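Ethanolamine utilization protein EutN/carboxysome structural protein Ccml (Halothece sp., PDB 6OWG) probably forms pentamers that cap the vertices of the carboxysome shell, as CcmL-type proteins of this family do. Local coordinates at residues D[47-50]-D[51-55]; D[56-60]-D[61-65]; D[67-71]-D[72-76]. All blocks are in the same frame, centred on the assembly; numbering follows the deposited sequence.

Contact 1. Residues D[47-50]-D[51-55]; sequences VGAG and LGEWV
The carboxylate of E53 turns one face to the chain at A49 and G50. The backbone N of G50 sits over that face, 3.5 Å from OE2 of E53, and its N-H points at this oxygen almost without bend (178°). At that length the bond is weak, and since the donor stands above the carboxylate it does not come in from the edge. On the same side the methyl of A49 lies by the other oxygen, with A49 CB 3.3 Å from E53 OE1. The side chain gets there by running back along the loop: CG stands beside the backbone N (chi1 -86°), and the chain is extended beyond it. V55, two residues further on, reaches the same alanine, its CG1 being 3.8 Å from A49 CB.

Within the backbone, N of E53 bonds to O of G50 at 3.3 Å and closes a four-residue turn. G52 has positive phi (97°) in its third position. K23 and D45 bind the backbone O and N of A49, while L51 points outward onto N88 of a neighbouring subunit. The arrangement is a type II beta turn from G50 to E53 with an acidic side chain folded back over its start, and it leads straight into strand 54-59 of the five-stranded antiparallel sheet, consistent with the OB-like fold of the family.

Contact 2. Residues D[56-60]-D[61-65]; sequences LVNRG and SAARQ
G60 swings the chain from the extended path of N58 and R59 into a single short 3-10 turn over S61, A62 and A63. Its positive phi (84°) makes the change of direction. The turn is closed by N of A63, which donates to O of G60 at 3.3 Å. The N-H is fairly straight (163°), but the donor stands well above the carbonyl plane and not on a lone pair. One residue along, N of R64 makes a similar but weak bond to O of S61. That same oxygen takes a second donor from a side chain: NE2 of Q65 donates to O of S61 at 2.8 Å, and that oxygen lies near the plane of the Q65 amide. Two N-H groups thus converge on one carbonyl, the backbone one weakly.

Among the side chains, N58 does most of the touching. Its CG is placed between the backbone N and the carbonyl carbon (chi1 59°), which carries the amide over the turn and not along the strand. ND2 of N58 approaches the methyl of A62 to 3.4 Å and stands 3.1 Å from O of A62. The other branch faces the next residue, N58 OD1 being 4.1 Å from A63 CB.

ND2 of N58 has a weak hydrogen bond to O of P73 of a neighbouring subunit. R59 and S61 each meet their own counterparts in two neighbouring subunits, the arginines bringing like charges close. Such self-contacts are what residues around a symmetry axis make, consistent with the centre of the pentamer known for this family. The motif is a short 3-10 turn that follows a sheet strand by way of a glycine with positive phi, placed at the subunit interface.

Contact 3. Residues D[67-71]-D[72-76]; sequences EYHQN and RPLDA
H69 and L74 meet across a type I beta turn, H69 to R72, that runs directly into an inverse gamma turn centred on P73. The leucine methyl CD1 lies over one face of the imidazole, 3.6 Å from the centroid of the H69 ring and only 17° off its normal, a CH-pi contact. CE2 of Y68 covers the opposite face, offset toward the rim. The imidazole is therefore held between an aliphatic and an aromatic carbon, and its NE2 in turn lies in the plane of the Y68 ring, at the edge.

R72 passes obliquely beside the imidazole, its guanidinium plane turned 83° from the ring. With CG turned away from the carbonyl carbon (chi1 -63°) and the chain extended to NE, the side chain reaches back over H69 to Y68. CD of R72 passes 3.6 Å from CD2 of H69 on the way. NE then donates to the backbone O of Y68 at 2.8 Å, with the acceptor in the guanidinium plane and the donor in the carbonyl plane. The positive group so close to the imidazole would be expected to disfavour protonation of H69.

NH2 of R72 has two further weak bonds, to O of S18 and O of T20. By contrast, the backbone bond that closes the type I turn, from N of R72 to O of H69, is long and weak (3.5 Å). The gamma turn is better closed: N of L74 lies 2.8 Å from O of R72.

In the fold
The three contacts follow one another along the chain, with contacts 1 and 2 at the two ends of strand 54-59, their centres 16 Å apart and on opposite sides of the chain's centre. Contacts 2 and 3 touch directly, with centres about 8 Å apart. N of G60 and O of D75 are 2.8 Å apart, a probable hydrogen bond, and the aliphatic part of R64 packs against the backbone of H69 and R72. Both also touch the same neighbouring subunit, so the two contacts share one interface. Contact 1 stands off from contact 3, nearest atoms about 6 Å apart, and meets neighbouring subunits only through V47 and L51.

Contact 1. Residues D[47-50]-D[51-55]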
ATOM      1  N   VAL D  47     -91.656 -26.439 -35.227  1.00  7.60           N
ATOM      2  CA  VAL D  47     -91.959 -26.193 -36.629  1.00  7.60           C
ATOM      3  C   VAL D  47     -93.423 -25.795 -36.690  1.00  7.60           C
ATOM      4  O   VAL D  47     -94.295 -26.624 -36.414  1.00  7.60           O
ATOM      5  CB  VAL D  47     -91.691 -27.442 -37.482  1.00  7.60           C
ATOM      6  CG1 VAL D  47     -91.998 -27.171 -38.935  1.00  7.60           C
ATOM      7  CG2 VAL D  47     -90.270 -27.917 -37.296  1.00  7.60           C
ATOM      8  N   GLY D  48     -93.693 -24.543 -37.060  1.00  6.60           N
ATOM      9  CA  GLY D  48     -95.009 -23.955 -36.848  1.00  6.60           C
ATOM     10  C   GLY D  48     -96.088 -24.605 -37.693  1.00  6.60           C
ATOM     11  O   GLY D  48     -96.148 -24.385 -38.913  1.00  6.60           O
ATOM     12  N   ALA D  49     -96.959 -25.384 -37.058  1.00  6.25           N
ATOM     13  CA  ALA D  49     -97.947 -26.205 -37.740  1.00  6.25           C
ATOM     14  C   ALA D  49     -99.338 -25.830 -37.259  1.00  6.25           C
ATOM     15  O   ALA D  49     -99.574 -25.724 -36.052  1.00  6.25           O
ATOM     16  CB  ALA D  49     -97.690 -27.691 -37.488  1.00  6.25           C
ATOM     17  N   GLY D  50    -100.256 -25.634 -38.205  1.00  6.28           N
ATOM     18  CA  GLY D  50    -101.619 -25.276 -37.894  1.00  6.28           C
ATOM     19  C   GLY D  50    -102.569 -26.454 -38.024  1.00  6.28           C
ATOM     20  O   GLY D  50    -102.191 -27.561 -38.386  1.00  6.28           O
ATOM     21  N   LEU D  51    -103.836 -26.171 -37.738  1.00  6.33           N
ATOM     22  CA  LEU D  51    -104.847 -27.214 -37.639  1.00  6.33           C
ATOM     23  C   LEU D  51    -105.175 -27.795 -39.008  1.00  6.33           C
ATOM     24  O   LEU D  51    -105.394 -27.067 -39.979  1.00  6.33           O
ATOM     25  CB  LEU D  51    -106.103 -26.645 -36.982  1.00  6.33           C
ATOM     26  CG  LEU D  51    -107.148 -27.609 -36.437  1.00  6.33           C
ATOM     27  CD1 LEU D  51    -107.627 -27.083 -35.109  1.00  6.33           C
ATOM     28  CD2 LEU D  51    -108.316 -27.743 -37.390  1.00  6.33           C
ATOM     29  N   GLY D  52    -105.213 -29.125 -39.075  1.00  6.15           N
ATOM     30  CA  GLY D  52    -105.431 -29.838 -40.308  1.00  6.15           C
ATOM     31  C   GLY D  52    -104.175 -30.327 -40.990  1.00  6.15           C
ATOM     32  O   GLY D  52    -104.268 -31.150 -41.908  1.00  6.15           O
ATOM     33  N   GLU D  53    -103.007 -29.858 -40.568  1.00  6.36           N
ATOM     34  CA  GLU D  53    -101.757 -30.208 -41.218  1.00  6.36           C
ATOM     35  C   GLU D  53    -101.324 -31.620 -40.855  1.00  6.36           C
ATOM     36  O   GLU D  53    -101.661 -32.145 -39.793  1.00  6.36           O
ATOM     37  CB  GLU D  53    -100.655 -29.234 -40.817  1.00  6.36           C
ATOM     38  CG  GLU D  53    -100.582 -27.985 -41.655  1.00  6.36           C
ATOM     39  CD  GLU D  53     -99.385 -27.151 -41.286  1.00  6.36           C
ATOM     40  OE1 GLU D  53     -98.448 -27.728 -40.708  1.00  6.36           O
ATOM     41  OE2 GLU D  53     -99.379 -25.931 -41.546  1.00  6.36           O
ATOM     42  N   TRP D  54    -100.557 -32.226 -41.752  1.00  5.56           N
ATOM     43  CA  TRP D  54     -99.935 -33.519 -41.515  1.00  5.56           C
ATOM     44  C   TRP D  54     -98.518 -33.290 -41.023  1.00  5.56           C
ATOM     45  O   TRP D  54     -97.734 -32.596 -41.674  1.00  5.56           O
ATOM     46  CB  TRP D  54     -99.921 -34.357 -42.789  1.00  5.56           C
ATOM     47  CG  TRP D  54    -101.207 -35.031 -43.078  1.00  5.56           C
ATOM     48  CD1 TRP D  54    -102.455 -34.596 -42.753  1.00  5.56           C
ATOM     49  CD2 TRP D  54    -101.378 -36.269 -43.765  1.00  5.56           C
ATOM     50  NE1 TRP D  54    -103.395 -35.491 -43.191  1.00  5.56           N
ATOM     51  CE2 TRP D  54    -102.758 -36.532 -43.813  1.00  5.56           C
ATOM     52  CE3 TRP D  54    -100.495 -37.193 -44.331  1.00  5.56           C
ATOM     53  CZ2 TRP D  54    -103.279 -37.671 -44.413  1.00  5.56           C
ATOM     54  CZ3 TRP D  54    -101.013 -38.325 -44.920  1.00  5.56           C
ATOM     55  CH2 TRP D  54    -102.391 -38.554 -44.960  1.00  5.56           C
ATOM     56  N   VAL D  55     -98.193 -33.859 -39.866  1.00  4.56           N
ATOM     57  CA  VAL D  55     -96.902 -33.631 -39.238  1.00  4.56           C
ATOM     58  C   VAL D  55     -96.245 -34.968 -38.932  1.00  4.56           C
ATOM     59  O   VAL D  55     -96.903 -36.003 -38.818  1.00  4.56           O
ATOM     60  CB  VAL D  55     -97.016 -32.785 -37.948  1.00  4.56           C
ATOM     61  CG1 VAL D  55     -97.418 -31.362 -38.275  1.00  4.56           C
ATOM     62  CG2 VAL D  55     -97.995 -33.410 -36.972  1.00  4.56           C
TER

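Contact 2. Residues D[56-60]-D[61-65]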
ATOM      1  N   LEU D  56     -94.924 -34.933 -38.819  1.00  4.54           N
ATOM      2  CA  LEU D  56     -94.157 -36.031 -38.250  1.00  4.54           C
ATOM      3  C   LEU D  56     -93.847 -35.691 -36.802  1.00  4.54           C
ATOM      4  O   LEU D  56     -93.271 -34.638 -36.516  1.00  4.54           O
ATOM      5  CB  LEU D  56     -92.863 -36.283 -39.021  1.00  4.54           C
ATOM      6  CG  LEU D  56     -92.957 -36.985 -40.370  1.00  4.54           C
ATOM      7  CD1 LEU D  56     -91.570 -37.141 -40.935  1.00  4.54           C
ATOM      8  CD2 LEU D  56     -93.636 -38.331 -40.237  1.00  4.54           C
ATOM      9  N   VAL D  57     -94.230 -36.578 -35.896  1.00  4.36           N
ATOM     10  CA  VAL D  57     -94.008 -36.400 -34.470  1.00  4.36           C
ATOM     11  C   VAL D  57     -93.143 -37.550 -33.964  1.00  4.36           C
ATOM     12  O   VAL D  57     -93.359 -38.711 -34.324  1.00  4.36           O
ATOM     13  CB  VAL D  57     -95.354 -36.276 -33.713  1.00  4.36           C
ATOM     14  CG1 VAL D  57     -96.289 -37.430 -34.020  1.00  4.36           C
ATOM     15  CG2 VAL D  57     -95.141 -36.157 -32.217  1.00  4.36           C
ATOM     16  N   ASN D  58     -92.119 -37.218 -33.187  1.00  4.98           N
ATOM     17  CA  ASN D  58     -91.282 -38.242 -32.594  1.00  4.98           C
ATOM     18  C   ASN D  58     -91.745 -38.520 -31.165  1.00  4.98           C
ATOM     19  O   ASN D  58     -92.664 -37.883 -30.648  1.00  4.98           O
ATOM     20  CB  ASN D  58     -89.798 -37.856 -32.681  1.00  4.98           C
ATOM     21  CG  ASN D  58     -89.462 -36.540 -31.987  1.00  4.98           C
ATOM     22  OD1 ASN D  58     -90.294 -35.905 -31.352  1.00  4.98           O
ATOM     23  ND2 ASN D  58     -88.213 -36.132 -32.113  1.00  4.98           N
ATOM     24  N   ARG D  59     -91.094 -39.476 -30.516  1.00  5.59           N
ATOM     25  CA  ARG D  59     -91.471 -39.883 -29.176  1.00  5.59           C
ATOM     26  C   ARG D  59     -90.209 -40.028 -28.345  1.00  5.59           C
ATOM     27  O   ARG D  59     -89.132 -40.322 -28.867  1.00  5.59           O
ATOM     28  CB  ARG D  59     -92.263 -41.195 -29.199  1.00  5.59           C
ATOM     29  CG  ARG D  59     -93.214 -41.370 -28.040  1.00  5.59           C
ATOM     30  CD  ARG D  59     -94.093 -42.592 -28.222  1.00  5.59           C
ATOM     31  NE  ARG D  59     -93.338 -43.832 -28.077  1.00  5.59           N
ATOM     32  CZ  ARG D  59     -93.890 -45.040 -28.026  1.00  5.59           C
ATOM     33  NH1 ARG D  59     -95.205 -45.172 -28.098  1.00  5.59           N
ATOM     34  NH2 ARG D  59     -93.126 -46.115 -27.895  1.00  5.59           N
ATOM     35  N   GLY D  60     -90.347 -39.796 -27.046  1.00  4.64           N
ATOM     36  CA  GLY D  60     -89.275 -40.092 -26.121  1.00  4.64           C
ATOM     37  C   GLY D  60     -88.224 -39.015 -25.997  1.00  4.64           C
ATOM     38  O   GLY D  60     -88.528 -37.823 -26.061  1.00  4.64           O
ATOM     39  N   SER D  61     -86.971 -39.431 -25.823  1.00  5.20           N
ATOM     40  CA  SER D  61     -85.865 -38.510 -25.605  1.00  5.20           C
ATOM     41  C   SER D  61     -85.434 -37.785 -26.870  1.00  5.20           C
ATOM     42  O   SER D  61     -84.593 -36.886 -26.790  1.00  5.20           O
ATOM     43  CB  SER D  61     -84.676 -39.263 -25.007  1.00  5.20           C
ATOM     44  OG  SER D  61     -84.163 -40.221 -25.911  1.00  5.20           O
ATOM     45  N   ALA D  62     -85.983 -38.155 -28.028  1.00  5.74           N
ATOM     46  CA  ALA D  62     -85.726 -37.436 -29.266  1.00  5.74           C
ATOM     47  C   ALA D  62     -86.411 -36.080 -29.294  1.00  5.74           C
ATOM     48  O   ALA D  62     -86.024 -35.218 -30.087  1.00  5.74           O
ATOM     49  CB  ALA D  62     -86.179 -38.278 -30.455  1.00  5.74           C
ATOM     50  N   ALA D  63     -87.413 -35.866 -28.437  1.00  5.82           N
ATOM     51  CA  ALA D  63     -88.066 -34.569 -28.336  1.00  5.82           C
ATOM     52  C   ALA D  63     -87.192 -33.525 -27.657  1.00  5.82           C
ATOM     53  O   ALA D  63     -87.517 -32.336 -27.710  1.00  5.82           O
ATOM     54  CB  ALA D  63     -89.381 -34.710 -27.578  1.00  5.82           C
ATOM     55  N   ARG D  64     -86.094 -33.937 -27.024  1.00  6.46           N
ATOM     56  CA  ARG D  64     -85.201 -33.040 -26.309  1.00  6.46           C
ATOM     57  C   ARG D  64     -83.885 -32.810 -27.040  1.00  6.46           C
ATOM     58  O   ARG D  64     -82.863 -32.559 -26.395  1.00  6.46           O
ATOM     59  CB  ARG D  64     -84.927 -33.591 -24.911  1.00  6.46           C
ATOM     60  CG  ARG D  64     -86.150 -33.698 -24.039  1.00  6.46           C
ATOM     61  CD  ARG D  64     -85.762 -34.080 -22.635  1.00  6.46           C
ATOM     62  NE  ARG D  64     -85.878 -35.514 -22.418  1.00  6.46           N
ATOM     63  CZ  ARG D  64     -84.841 -36.331 -22.300  1.00  6.46           C
ATOM     64  NH1 ARG D  64     -83.608 -35.857 -22.378  1.00  6.46           N
ATOM     65  NH2 ARG D  64     -85.038 -37.618 -22.102  1.00  6.46           N
ATOM     66  N   GLN D  65     -83.886 -32.884 -28.367  1.00  8.17           N
ATOM     67  CA  GLN D  65     -82.655 -32.801 -29.141  1.00  8.17           C
ATOM     68  C   GLN D  65     -82.504 -31.498 -29.910  1.00  8.17           C
ATOM     69  O   GLN D  65     -81.454 -31.272 -30.519  1.00  8.17           O
ATOM     70  CB  GLN D  65     -82.573 -33.966 -30.132  1.00  8.17           C
ATOM     71  CG  GLN D  65     -82.623 -35.341 -29.500  1.00  8.17           C
ATOM     72  CD  GLN D  65     -81.579 -35.534 -28.429  1.00  8.17           C
ATOM     73  OE1 GLN D  65     -80.387 -35.374 -28.675  1.00  8.17           O
ATOM     74  NE2 GLN D  65     -82.019 -35.889 -27.230  1.00  8.17           N
TER

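Contact 3. Residues D[67-71]-D[72-76]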
ATOM      1  N   GLU D  67     -82.081 -28.452 -29.042  1.00 14.07           N
ATOM      2  CA  GLU D  67     -81.203 -27.513 -28.325  1.00 14.07           C
ATOM      3  C   GLU D  67     -81.924 -26.367 -27.609  1.00 14.07           C
ATOM      4  O   GLU D  67     -81.274 -25.560 -26.939  1.00 14.07           O
ATOM      5  CB  GLU D  67     -80.074 -26.930 -29.210  1.00 14.07           C
ATOM      6  CG  GLU D  67     -80.364 -25.736 -30.134  1.00 14.07           C
ATOM      7  CD  GLU D  67     -80.534 -26.119 -31.600  1.00 14.07           C
ATOM      8  OE1 GLU D  67     -80.605 -27.325 -31.914  1.00 14.07           O
ATOM      9  OE2 GLU D  67     -80.612 -25.200 -32.442  1.00 14.07           O
ATOM     10  N   TYR D  68     -83.249 -26.281 -27.718  1.00 12.54           N
ATOM     11  CA  TYR D  68     -84.025 -25.452 -26.808  1.00 12.54           C
ATOM     12  C   TYR D  68     -85.100 -26.245 -26.082  1.00 12.54           C
ATOM     13  O   TYR D  68     -85.884 -25.656 -25.332  1.00 12.54           O
ATOM     14  CB  TYR D  68     -84.660 -24.262 -27.535  1.00 12.54           C
ATOM     15  CG  TYR D  68     -85.173 -24.537 -28.929  1.00 12.54           C
ATOM     16  CD1 TYR D  68     -84.430 -24.169 -30.045  1.00 12.54           C
ATOM     17  CD2 TYR D  68     -86.409 -25.139 -29.132  1.00 12.54           C
ATOM     18  CE1 TYR D  68     -84.894 -24.408 -31.323  1.00 12.54           C
ATOM     19  CE2 TYR D  68     -86.884 -25.381 -30.408  1.00 12.54           C
ATOM     20  CZ  TYR D  68     -86.120 -25.013 -31.498  1.00 12.54           C
ATOM     21  OH  TYR D  68     -86.583 -25.251 -32.770  1.00 12.54           O
ATOM     22  N   HIS D  69     -85.154 -27.559 -26.292  1.00  9.74           N
ATOM     23  CA  HIS D  69     -86.000 -28.460 -25.524  1.00  9.74           C
ATOM     24  C   HIS D  69     -85.181 -29.407 -24.662  1.00  9.74           C
ATOM     25  O   HIS D  69     -85.694 -30.447 -24.245  1.00  9.74           O
ATOM     26  CB  HIS D  69     -86.903 -29.268 -26.453  1.00  9.74           C
ATOM     27  CG  HIS D  69     -87.987 -28.469 -27.102  1.00  9.74           C
ATOM     28  ND1 HIS D  69     -88.777 -28.976 -28.110  1.00  9.74           N
ATOM     29  CD2 HIS D  69     -88.424 -27.207 -26.879  1.00  9.74           C
ATOM     30  CE1 HIS D  69     -89.651 -28.059 -28.484  1.00  9.74           C
ATOM     31  NE2 HIS D  69     -89.457 -26.976 -27.754  1.00  9.74           N
ATOM     32  N   GLN D  70     -83.921 -29.061 -24.378  1.00 11.11           N
ATOM     33  CA  GLN D  70     -82.957 -30.040 -23.878  1.00 11.11           C
ATOM     34  C   GLN D  70     -83.237 -30.445 -22.438  1.00 11.11           C
ATOM     35  O   GLN D  70     -83.131 -31.626 -22.089  1.00 11.11           O
ATOM     36  CB  GLN D  70     -81.541 -29.486 -24.003  1.00 11.11           C
ATOM     37  CG  GLN D  70     -80.881 -29.781 -25.330  1.00 11.11           C
ATOM     38  CD  GLN D  70     -79.465 -29.250 -25.399  1.00 11.11           C
ATOM     39  OE1 GLN D  70     -79.031 -28.498 -24.529  1.00 11.11           O
ATOM     40  NE2 GLN D  70     -78.735 -29.645 -26.434  1.00 11.11           N
ATOM     41  N   ASN D  71     -83.583 -29.490 -21.585  1.00 10.53           N
ATOM     42  CA  ASN D  71     -83.866 -29.773 -20.186  1.00 10.53           C
ATOM     43  C   ASN D  71     -85.348 -29.605 -19.875  1.00 10.53           C
ATOM     44  O   ASN D  71     -85.733 -29.414 -18.720  1.00 10.53           O
ATOM     45  CB  ASN D  71     -83.012 -28.885 -19.285  1.00 10.53           C
ATOM     46  CG  ASN D  71     -81.531 -29.011 -19.590  1.00 10.53           C
ATOM     47  OD1 ASN D  71     -80.985 -30.113 -19.623  1.00 10.53           O
ATOM     48  ND2 ASN D  71     -80.878 -27.881 -19.826  1.00 10.53           N
ATOM     49  N   ARG D  72     -86.183 -29.676 -20.902  1.00  8.69           N
ATOM     50  CA  ARG D  72     -87.628 -29.550 -20.850  1.00  8.69           C
ATOM     51  C   ARG D  72     -88.276 -30.924 -20.760  1.00  8.69           C
ATOM     52  O   ARG D  72     -87.849 -31.856 -21.442  1.00  8.69           O
ATOM     53  CB  ARG D  72     -88.151 -28.825 -22.087  1.00  8.69           C
ATOM     54  CG  ARG D  72     -87.662 -27.405 -22.219  1.00  8.69           C
ATOM     55  CD  ARG D  72     -88.454 -26.664 -23.271  1.00  8.69           C
ATOM     56  NE  ARG D  72     -87.931 -25.323 -23.501  1.00  8.69           N
ATOM     57  CZ  ARG D  72     -88.384 -24.233 -22.895  1.00  8.69           C
ATOM     58  NH1 ARG D  72     -87.847 -23.053 -23.162  1.00  8.69           N
ATOM     59  NH2 ARG D  72     -89.372 -24.323 -22.020  1.00  8.69           N
ATOM     60  N   PRO D  73     -89.306 -31.082 -19.939  1.00  7.04           N
ATOM     61  CA  PRO D  73     -89.956 -32.394 -19.764  1.00  7.04           C
ATOM     62  C   PRO D  73     -90.916 -32.728 -20.899  1.00  7.04           C
ATOM     63  O   PRO D  73     -92.140 -32.781 -20.750  1.00  7.04           O
ATOM     64  CB  PRO D  73     -90.663 -32.223 -18.418  1.00  7.04           C
ATOM     65  CG  PRO D  73     -90.995 -30.788 -18.364  1.00  7.04           C
ATOM     66  CD  PRO D  73     -89.882 -30.064 -19.048  1.00  7.04           C
ATOM     67  N   LEU D  74     -90.351 -32.979 -22.075  1.00  6.36           N
ATOM     68  CA  LEU D  74     -91.114 -33.241 -23.286  1.00  6.36           C
ATOM     69  C   LEU D  74     -90.789 -34.635 -23.793  1.00  6.36           C
ATOM     70  O   LEU D  74     -89.617 -35.023 -23.842  1.00  6.36           O
ATOM     71  CB  LEU D  74     -90.795 -32.202 -24.362  1.00  6.36           C
ATOM     72  CG  LEU D  74     -91.110 -30.753 -24.004  1.00  6.36           C
ATOM     73  CD1 LEU D  74     -90.399 -29.824 -24.945  1.00  6.36           C
ATOM     74  CD2 LEU D  74     -92.596 -30.516 -24.062  1.00  6.36           C
ATOM     75  N   ASP D  75     -91.823 -35.387 -24.167  1.00  5.10           N
ATOM     76  CA  ASP D  75     -91.643 -36.719 -24.731  1.00  5.10           C
ATOM     77  C   ASP D  75     -92.269 -36.853 -26.112  1.00  5.10           C
ATOM     78  O   ASP D  75     -92.405 -37.973 -26.612  1.00  5.10           O
ATOM     79  CB  ASP D  75     -92.209 -37.785 -23.787  1.00  5.10           C
ATOM     80  CG  ASP D  75     -93.708 -37.688 -23.628  1.00  5.10           C
ATOM     81  OD1 ASP D  75     -94.235 -36.566 -23.689  1.00  5.10           O
ATOM     82  OD2 ASP D  75     -94.364 -38.731 -23.437  1.00  5.10           O
ATOM     83  N   ALA D  76     -92.653 -35.743 -26.734  1.00  4.69           N
ATOM     84  CA  ALA D  76     -93.227 -35.745 -28.069  1.00  4.69           C
ATOM     85  C   ALA D  76     -92.996 -34.374 -28.679  1.00  4.69           C
ATOM     86  O   ALA D  76     -93.075 -33.363 -27.980  1.00  4.69           O
ATOM     87  CB  ALA D  76     -94.720 -36.078 -28.044  1.00  4.69           C
TER